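Local coordinates for hypothetical protein (PDB 4JJA), which probably acts as an exo-beta-N-acetylmuramidase that releases N-acetylmuramic acid from peptidoglycan fragments, at residues A[173-178]-A[203-208]; A[180-185]-A[363-368]. One frame throughout, in Å; residues are numbered along the deposited sequence. Where two conformers were deposited one is given.

Overall arrangement
Following the chain from its N terminus, five strands of the Rossmann-like parallel sheet come first, then helix 176-185, then the edge strand 197-200. Contact 1 closes a loop of 24 residues, bringing the chain after that edge strand back beside the start of the helix. Contact 2 spans 177 residues and lays the segment after helix 352-362 on the later turns of the same helix. The two cross along the chain, since 203-208 falls between the halves of contact 2. Their centres lie 11 Å apart, and Glu-178 OE2 joins them through Leu-367 N. Helix 176-185 thus ties the N-terminal sheet region to the C-terminal tail.

Contact 1 (A[173-178]-A[203-208]); sequences GMTLGE and KNYTHQ
Glu-178 meets the imidazole of His-207 tip to tip, its carboxylate lying nearly in the plane of the ring, 4° from coplanar. His-207 NE2 gives its hydrogen to Glu-178 OE2 at 2.7 Å, an almost straight bond at 170° that uses the syn lone pair of the oxygen. A second bond grips OE2 from Leu-367 N, in the C-terminal tail, while the other ring nitrogen, ND1, is hydrogen-bonded to Gly-147 O. In this conformer, then, both nitrogens of the imidazole are hydrogen-bonded. The carbonyl of Gly-173 also comes close, its O 3.0 Å from His-207 CE1.

The other carboxylate oxygen, OE1, accepts a bond within its own segment. Thr-175 N donates to Glu-178 OE1 at 2.9 Å, meeting it on the anti side, and Glu-178 N returns the favour to Thr-175 OG1 at 3.1 Å. That hydroxyl can face the helix because chi1 of 71° sets OG1 between the backbone N and the carbonyl carbon; it also pairs with Asp-141 OD2. The same torsion leaves Thr-175 CG2 beside the backbone N, where it reaches Tyr-205 tip to tip and touches CE2 of the ring at 3.7 Å. Tyr-205 OH is hydrogen-bonded to Asn-144 N, which holds the far end of the phenol.

Every residue that takes part is buried. The carboxylate is shared between two backbone N-H groups and a histidine. Thr-175 at the N-cap and Glu-178 three residues on make up a capping box at the start of helix 176-185, extended by a His-carboxylate hydrogen bond to the loop that follows the edge strand of the Rossmann-like sheet.

Contact 2 (A[180-185]-A[363-368]); sequences ALMVNG and KPYLLY
Tyr-365 lies with one face of its ring against helix 176-185, making a CH-pi contact with the backbone of Met-182, a selenomethionine in this crystal. The helix belongs to the Rossmann-like N-terminal part of the fold, and the 3-10 turn 363-365 follows the C-terminal helix 352-362, so the ring sits at a joint between the two parts.

The aromatic interactions come first. Met-182 CA stands 3.6 Å from the ring centroid and only 12° off the normal, almost squarely over the middle. Pro-364 CB lies over the centre of the opposite face, which sandwiches the ring between the helix and its own neighbour in sequence. A chi1 of -176° puts Met-182 CG anti to the backbone N, 3.6 Å from Tyr-365 CD2; the two side chains cross at about a right angle. The selenium makes an oblique Met-aromatic contact, 5.2 Å from the centroid, and the Met-182 side chain also touches Phe-358 of helix 352-362.

Apolar packing extends the contact on the Leu-181 side. Leu-181 CB borders Tyr-365 CD1 at 4.1 Å. Farther out, Leu-181 and Leu-367 cross at about a right angle, CD1 of Leu-181 meeting CD2 of Leu-367 at 3.8 Å; a glycerol, probably from the crystallisation liquor, lies about 4 Å from the Leu-367 side chain (nearest atoms).

Polar atoms play a smaller part. Leu-181 O comes near Tyr-365 CD1 but is already taken by Gly-185 N within the helix. Tyr-365 O is buried here and has no hydrogen-bonding partner in the model. The phenol hydroxyl pairs with Glu-186 just past the helix, and the absence of a side chain on Gly-185 lets Tyr-365 OH settle 3.3 Å from Gly-185 C.

Contact 1 (A[173-178]-A[203-208])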
ATOM      1  N   GLY A 173       7.571  -5.504   3.371  1.00  7.22           N
ATOM      2  CA  GLY A 173       7.279  -6.687   4.083  1.00  8.37           C
ATOM      3  C   GLY A 173       6.629  -6.570   5.441  1.00  8.02           C
ATOM      4  O   GLY A 173       6.573  -7.545   6.162  1.00 10.11           O
HETATM    5  N   MSE A 174       6.140  -5.382   5.808  1.00  7.34           N
HETATM    6  CA  MSE A 174       5.701  -5.121   7.164  1.00  7.15           C
HETATM    7  C   MSE A 174       4.214  -4.817   7.213  1.00  7.60           C
HETATM    8  O   MSE A 174       3.634  -4.302   6.281  1.00  7.40           O
HETATM    9  CB  MSE A 174       6.438  -3.912   7.754  1.00  8.08           C
HETATM   10  CG  MSE A 174       7.947  -4.131   7.730  1.00 10.14           C
HETATM   11 SE   MSE A 174       9.031  -2.633   8.336  0.75  9.07          SE
HETATM   12  CE  MSE A 174       8.781  -2.910  10.133  1.00 11.91           C
ATOM     13  N   THR A 175       3.591  -5.184   8.322  1.00  6.93           N
ATOM     14  CA  THR A 175       2.249  -4.696   8.577  1.00  7.55           C
ATOM     15  C   THR A 175       2.256  -3.208   8.957  1.00  7.48           C
ATOM     16  O   THR A 175       3.311  -2.683   9.313  1.00  8.10           O
ATOM     17  CB  THR A 175       1.533  -5.486   9.674  1.00  7.33           C
ATOM     18  OG1 THR A 175       2.115  -5.179  10.948  1.00  8.09           O
ATOM     19  CG2 THR A 175       1.484  -6.956   9.365  1.00  9.24           C
ATOM     20  N   LEU A 176       1.104  -2.549   8.912  1.00  7.51           N
ATOM     21  CA  LEU A 176       1.075  -1.144   9.308  1.00  8.14           C
ATOM     22  C   LEU A 176       1.445  -1.001  10.771  1.00  7.88           C
ATOM     23  O   LEU A 176       2.091  -0.010  11.139  1.00  8.75           O
ATOM     24  CB  LEU A 176      -0.244  -0.497   9.011  1.00  8.98           C
ATOM     25  CG  LEU A 176      -0.667  -0.310   7.565  1.00 10.26           C
ATOM     26  CD1 LEU A 176      -2.109   0.271   7.497  1.00 13.54           C
ATOM     27  CD2 LEU A 176       0.311   0.578   6.845  1.00 11.47           C
ATOM     28  N   GLY A 177       1.117  -1.965  11.636  1.00  7.96           N
ATOM     29  CA  GLY A 177       1.529  -1.910  13.018  1.00  8.26           C
ATOM     30  C   GLY A 177       3.027  -1.983  13.180  1.00  8.21           C
ATOM     31  O   GLY A 177       3.624  -1.245  13.943  1.00  8.55           O
ATOM     32  N   GLU A 178       3.647  -2.921  12.479  1.00  8.10           N
ATOM     33  CA  GLU A 178       5.112  -3.021  12.517  1.00  8.02           C
ATOM     34  C   GLU A 178       5.762  -1.758  12.026  1.00  8.29           C
ATOM     35  O   GLU A 178       6.729  -1.269  12.613  1.00  8.94           O
ATOM     36  CB  GLU A 178       5.546  -4.229  11.689  1.00  7.77           C
ATOM     37  CG  GLU A 178       5.093  -5.610  12.236  1.00  9.30           C
ATOM     38  CD  GLU A 178       5.440  -6.777  11.343  1.00  9.77           C
ATOM     39  OE1 GLU A 178       5.317  -6.628  10.097  1.00 10.76           O
ATOM     40  OE2 GLU A 178       5.862  -7.852  11.867  1.00  9.57           O
ATOM     41  N   LYS A 203      -3.653 -12.698  15.135  1.00 11.71           N
ATOM     42  CA  LYS A 203      -3.323 -14.061  15.581  1.00 13.21           C
ATOM     43  C   LYS A 203      -3.295 -14.977  14.379  1.00 12.49           C
ATOM     44  O   LYS A 203      -3.930 -14.691  13.360  1.00 12.77           O
ATOM     45  CB  LYS A 203      -4.321 -14.583  16.586  1.00 14.46           C
ATOM     46  CG  LYS A 203      -4.344 -13.755  17.866  1.00 18.85           C
ATOM     47  CD  LYS A 203      -5.357 -14.296  18.881  1.00 24.99           C
ATOM     48  CE  LYS A 203      -5.158 -13.712  20.259  1.00 31.75           C
ATOM     49  NZ  LYS A 203      -3.737 -13.509  20.666  1.00 34.48           N
ATOM     50  N   ASN A 204      -2.545 -16.067  14.500  1.00 13.88           N
ATOM     51  CA  ASN A 204      -2.381 -17.061  13.429  1.00 13.78           C
ATOM     52  C   ASN A 204      -1.809 -16.430  12.184  1.00 12.69           C
ATOM     53  O   ASN A 204      -2.251 -16.678  11.073  1.00 14.01           O
ATOM     54  CB  ASN A 204      -3.702 -17.772  13.144  1.00 15.30           C
ATOM     55  CG  ASN A 204      -4.314 -18.386  14.385  1.00 18.69           C
ATOM     56  OD1 ASN A 204      -3.593 -18.877  15.291  1.00 21.92           O
ATOM     57  ND2 ASN A 204      -5.642 -18.350  14.446  1.00 21.52           N
ATOM     58  N   TYR A 205      -0.791 -15.610  12.402  1.00 11.73           N
ATOM     59  CA  TYR A 205      -0.163 -14.852  11.297  1.00 10.43           C
ATOM     60  C   TYR A 205       1.345 -14.792  11.467  1.00 10.11           C
ATOM     61  O   TYR A 205       1.851 -14.427  12.527  1.00 11.06           O
ATOM     62  CB  TYR A 205      -0.720 -13.406  11.271  1.00  9.94           C
ATOM     63  CG  TYR A 205      -0.179 -12.582  10.126  1.00  9.72           C
ATOM     64  CD1 TYR A 205      -0.436 -12.907   8.807  1.00 10.33           C
ATOM     65  CD2 TYR A 205       0.588 -11.448  10.367  1.00 10.89           C
ATOM     66  CE1 TYR A 205       0.135 -12.156   7.791  1.00 10.71           C
ATOM     67  CE2 TYR A 205       1.141 -10.680   9.329  1.00 11.52           C
ATOM     68  CZ  TYR A 205       0.870 -11.019   8.043  1.00 10.35           C
ATOM     69  OH  TYR A 205       1.436 -10.261   7.009  1.00 11.83           O
ATOM     70  N   THR A 206       2.062 -15.193  10.405  1.00 10.10           N
ATOM     71  CA  THR A 206       3.499 -15.057  10.308  1.00  9.57           C
ATOM     72  C   THR A 206       3.796 -14.306   9.020  1.00  9.04           C
ATOM     73  O   THR A 206       2.930 -14.137   8.150  1.00  9.59           O
ATOM     74  CB  THR A 206       4.208 -16.427  10.231  1.00 10.74           C
ATOM     75  OG1 THR A 206       3.917 -17.002   8.967  1.00 11.31           O
ATOM     76  CG2 THR A 206       3.752 -17.339  11.398  1.00 12.03           C
ATOM     77  N   HIS A 207       5.067 -13.958   8.836  0.50  8.89           N
ATOM     78  CA  HIS A 207       5.560 -13.415   7.549  0.50  9.38           C
ATOM     79  C   HIS A 207       5.781 -14.450   6.441  0.50  9.50           C
ATOM     80  O   HIS A 207       6.442 -14.184   5.416  0.50  9.34           O
ATOM     81  CB  HIS A 207       6.787 -12.554   7.772  0.50  9.10           C
ATOM     82  CG  HIS A 207       6.474 -11.257   8.433  0.50  8.76           C
ATOM     83  ND1 HIS A 207       6.014 -10.163   7.726  0.50  8.26           N
ATOM     84  CD2 HIS A 207       6.513 -10.880   9.733  0.50  8.33           C
ATOM     85  CE1 HIS A 207       5.807  -9.162   8.567  0.50  6.44           C
ATOM     86  NE2 HIS A 207       6.091  -9.571   9.792  0.50  6.13           N
ATOM     87  N   GLN A 208       5.221 -15.628   6.638  1.00  9.80           N
ATOM     88  CA  GLN A 208       4.931 -16.549   5.514  1.00 10.28           C
ATOM     89  C   GLN A 208       3.485 -16.750   5.186  1.00 10.62           C
ATOM     90  O   GLN A 208       3.187 -17.327   4.131  1.00 12.75           O
ATOM     91  CB  GLN A 208       5.560 -17.919   5.803  1.00 11.33           C
ATOM     92  CG  GLN A 208       7.042 -17.910   5.683  1.00 12.07           C
ATOM     93  CD  GLN A 208       7.647 -19.297   5.902  1.00 13.13           C
ATOM     94  OE1 GLN A 208       7.518 -20.162   5.042  1.00 16.10           O
ATOM     95  NE2 GLN A 208       8.269 -19.508   7.040  1.00 13.56           N
TER

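Contact 2 (A[180-185]-A[363-368])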
ATOM      1  N   ALA A 180       4.558   1.251  11.956  1.00  8.68           N
ATOM      2  CA  ALA A 180       4.372   2.336  12.914  1.00  8.54           C
ATOM      3  C   ALA A 180       5.437   2.269  13.984  1.00  9.30           C
ATOM      4  O   ALA A 180       6.004   3.319  14.388  1.00  9.93           O
ATOM      5  CB  ALA A 180       3.002   2.297  13.529  1.00 10.08           C
ATOM      6  N   LEU A 181       5.694   1.075  14.506  1.00  9.01           N
ATOM      7  CA  LEU A 181       6.725   0.915  15.515  1.00  9.28           C
ATOM      8  C   LEU A 181       8.094   1.351  15.003  1.00  8.68           C
ATOM      9  O   LEU A 181       8.890   1.974  15.737  1.00  9.97           O
ATOM     10  CB  LEU A 181       6.742  -0.526  16.051  1.00 10.36           C
ATOM     11  CG  LEU A 181       5.461  -1.009  16.762  1.00 11.15           C
ATOM     12  CD1 LEU A 181       5.542  -2.487  17.152  1.00 13.53           C
ATOM     13  CD2 LEU A 181       5.120  -0.131  17.989  1.00 14.15           C
HETATM   14  N   MSE A 182       8.394   1.005  13.758  1.00  8.92           N
HETATM   15  CA  MSE A 182       9.651   1.413  13.136  1.00  9.04           C
HETATM   16  C   MSE A 182       9.740   2.902  12.938  1.00  9.96           C
HETATM   17  O   MSE A 182      10.796   3.498  13.177  1.00 10.77           O
HETATM   18  CB  MSE A 182       9.881   0.659  11.831  1.00  9.23           C
HETATM   19  CG  MSE A 182      11.211   0.960  11.194  1.00 10.04           C
HETATM   20 SE   MSE A 182      11.524  -0.313   9.732  0.75  7.30          SE
HETATM   21  CE  MSE A 182      13.476  -0.146   9.696  1.00 12.65           C
ATOM     22  N   VAL A 183       8.665   3.549  12.504  1.00  9.19           N
ATOM     23  CA  VAL A 183       8.649   4.997  12.371  1.00 10.00           C
ATOM     24  C   VAL A 183       8.998   5.673  13.694  1.00 10.70           C
ATOM     25  O   VAL A 183       9.789   6.614  13.700  1.00 11.94           O
ATOM     26  CB  VAL A 183       7.244   5.436  11.876  1.00  9.74           C
ATOM     27  CG1 VAL A 183       7.005   6.918  12.084  1.00 11.93           C
ATOM     28  CG2 VAL A 183       7.050   4.995  10.417  1.00 10.19           C
ATOM     29  N   ASN A 184       8.478   5.162  14.799  1.00 10.48           N
ATOM     30  CA  ASN A 184       8.840   5.693  16.102  1.00 12.02           C
ATOM     31  C   ASN A 184      10.305   5.437  16.360  1.00 11.75           C
ATOM     32  O   ASN A 184      11.025   6.391  16.686  1.00 13.48           O
ATOM     33  CB  ASN A 184       7.972   5.099  17.207  1.00 12.49           C
ATOM     34  CG  ASN A 184       6.682   5.861  17.443  1.00 14.75           C
ATOM     35  OD1 ASN A 184       6.515   7.036  17.090  1.00 14.47           O
ATOM     36  ND2 ASN A 184       5.744   5.170  18.081  1.00 16.02           N
ATOM     37  N   GLY A 185      10.727   4.171  16.316  1.00 11.52           N
ATOM     38  CA  GLY A 185      12.063   3.812  16.794  1.00 12.76           C
ATOM     39  C   GLY A 185      13.192   4.390  15.981  1.00 12.63           C
ATOM     40  O   GLY A 185      14.258   4.670  16.534  1.00 15.16           O
ATOM     41  N   LYS A 363      14.101  -5.656  12.074  1.00 11.52           N
ATOM     42  CA  LYS A 363      13.837  -6.789  12.959  1.00 13.27           C
ATOM     43  C   LYS A 363      13.279  -6.420  14.339  1.00 12.17           C
ATOM     44  O   LYS A 363      12.361  -7.101  14.784  1.00 13.18           O
ATOM     45  CB  LYS A 363      15.114  -7.651  13.097  1.00 15.67           C
ATOM     46  CG  LYS A 363      14.874  -8.979  13.768  1.00 20.87           C
ATOM     47  CD  LYS A 363      14.331  -9.961  12.761  1.00 26.75           C
ATOM     48  CE  LYS A 363      14.491 -11.493  13.151  1.00 27.39           C
ATOM     49  NZ  LYS A 363      14.826 -12.314  11.951  1.00 24.36           N
ATOM     50  N   PRO A 364      13.782  -5.374  14.997  1.00 13.58           N
ATOM     51  CA  PRO A 364      13.217  -5.059  16.331  1.00 14.60           C
ATOM     52  C   PRO A 364      11.773  -4.627  16.363  1.00 13.53           C
ATOM     53  O   PRO A 364      11.172  -4.603  17.439  1.00 15.46           O
ATOM     54  CB  PRO A 364      14.085  -3.872  16.820  1.00 16.65           C
ATOM     55  CG  PRO A 364      15.346  -3.881  15.954  1.00 16.78           C
ATOM     56  CD  PRO A 364      14.904  -4.486  14.633  1.00 14.50           C
ATOM     57  N   TYR A 365      11.211  -4.321  15.195  1.00 11.98           N
ATOM     58  CA  TYR A 365       9.872  -3.797  15.068  1.00 11.19           C
ATOM     59  C   TYR A 365       8.875  -4.843  14.595  1.00 10.67           C
ATOM     60  O   TYR A 365       7.661  -4.540  14.521  1.00 11.99           O
ATOM     61  CB  TYR A 365       9.902  -2.595  14.129  1.00 11.24           C
ATOM     62  CG  TYR A 365      10.914  -1.576  14.534  1.00 10.89           C
ATOM     63  CD1 TYR A 365      10.805  -0.888  15.734  1.00 11.48           C
ATOM     64  CD2 TYR A 365      12.049  -1.398  13.793  1.00 11.01           C
ATOM     65  CE1 TYR A 365      11.753  -0.025  16.131  1.00 12.11           C
ATOM     66  CE2 TYR A 365      13.002  -0.486  14.176  1.00 12.39           C
ATOM     67  CZ  TYR A 365      12.856   0.201  15.352  1.00 11.67           C
ATOM     68  OH  TYR A 365      13.792   1.123  15.776  1.00 15.23           O
ATOM     69  N   LEU A 366       9.336  -6.052  14.273  1.00 10.72           N
ATOM     70  CA  LEU A 366       8.429  -7.080  13.814  1.00 10.21           C
ATOM     71  C   LEU A 366       7.591  -7.585  14.961  1.00 10.13           C
ATOM     72  O   LEU A 366       8.029  -7.668  16.096  1.00 12.58           O
ATOM     73  CB  LEU A 366       9.137  -8.246  13.131  1.00 11.12           C
ATOM     74  CG  LEU A 366       9.958  -7.874  11.895  1.00 12.03           C
ATOM     75  CD1 LEU A 366      10.658  -9.077  11.280  1.00 13.93           C
ATOM     76  CD2 LEU A 366       9.139  -7.062  10.829  1.00 13.04           C
ATOM     77  N   LEU A 367       6.347  -7.894  14.657  1.00  9.34           N
ATOM     78  CA  LEU A 367       5.386  -8.407  15.610  1.00 10.11           C
ATOM     79  C   LEU A 367       5.024  -9.855  15.367  1.00 10.26           C
ATOM     80  O   LEU A 367       4.269 -10.477  16.136  1.00 11.94           O
ATOM     81  CB  LEU A 367       4.119  -7.561  15.571  1.00 10.51           C
ATOM     82  CG  LEU A 367       4.245  -6.131  16.100  1.00 10.57           C
ATOM     83  CD1 LEU A 367       3.013  -5.320  15.711  1.00 13.27           C
ATOM     84  CD2 LEU A 367       4.540  -6.128  17.602  1.00 12.84           C
ATOM     85  N   TYR A 368       5.550 -10.410  14.280  1.00 10.19           N
ATOM     86  CA  TYR A 368       5.215 -11.755  13.840  1.00 10.08           C
ATOM     87  C   TYR A 368       6.490 -12.425  13.405  1.00 11.17           C
ATOM     88  O   TYR A 368       7.451 -11.768  13.071  1.00 11.60           O
ATOM     89  CB  TYR A 368       4.239 -11.709  12.619  1.00 10.11           C
ATOM     90  CG  TYR A 368       3.087 -10.754  12.881  1.00  9.15           C
ATOM     91  CD1 TYR A 368       2.049 -11.118  13.694  1.00 10.40           C
ATOM     92  CD2 TYR A 368       3.037  -9.510  12.308  1.00  8.43           C
ATOM     93  CE1 TYR A 368       1.008 -10.235  13.952  1.00  9.30           C
ATOM     94  CE2 TYR A 368       2.017  -8.628  12.575  1.00  9.82           C
ATOM     95  CZ  TYR A 368       0.990  -8.999  13.378  1.00  9.07           C
ATOM     96  OH  TYR A 368      -0.060  -8.158  13.671  1.00 10.26           O
TER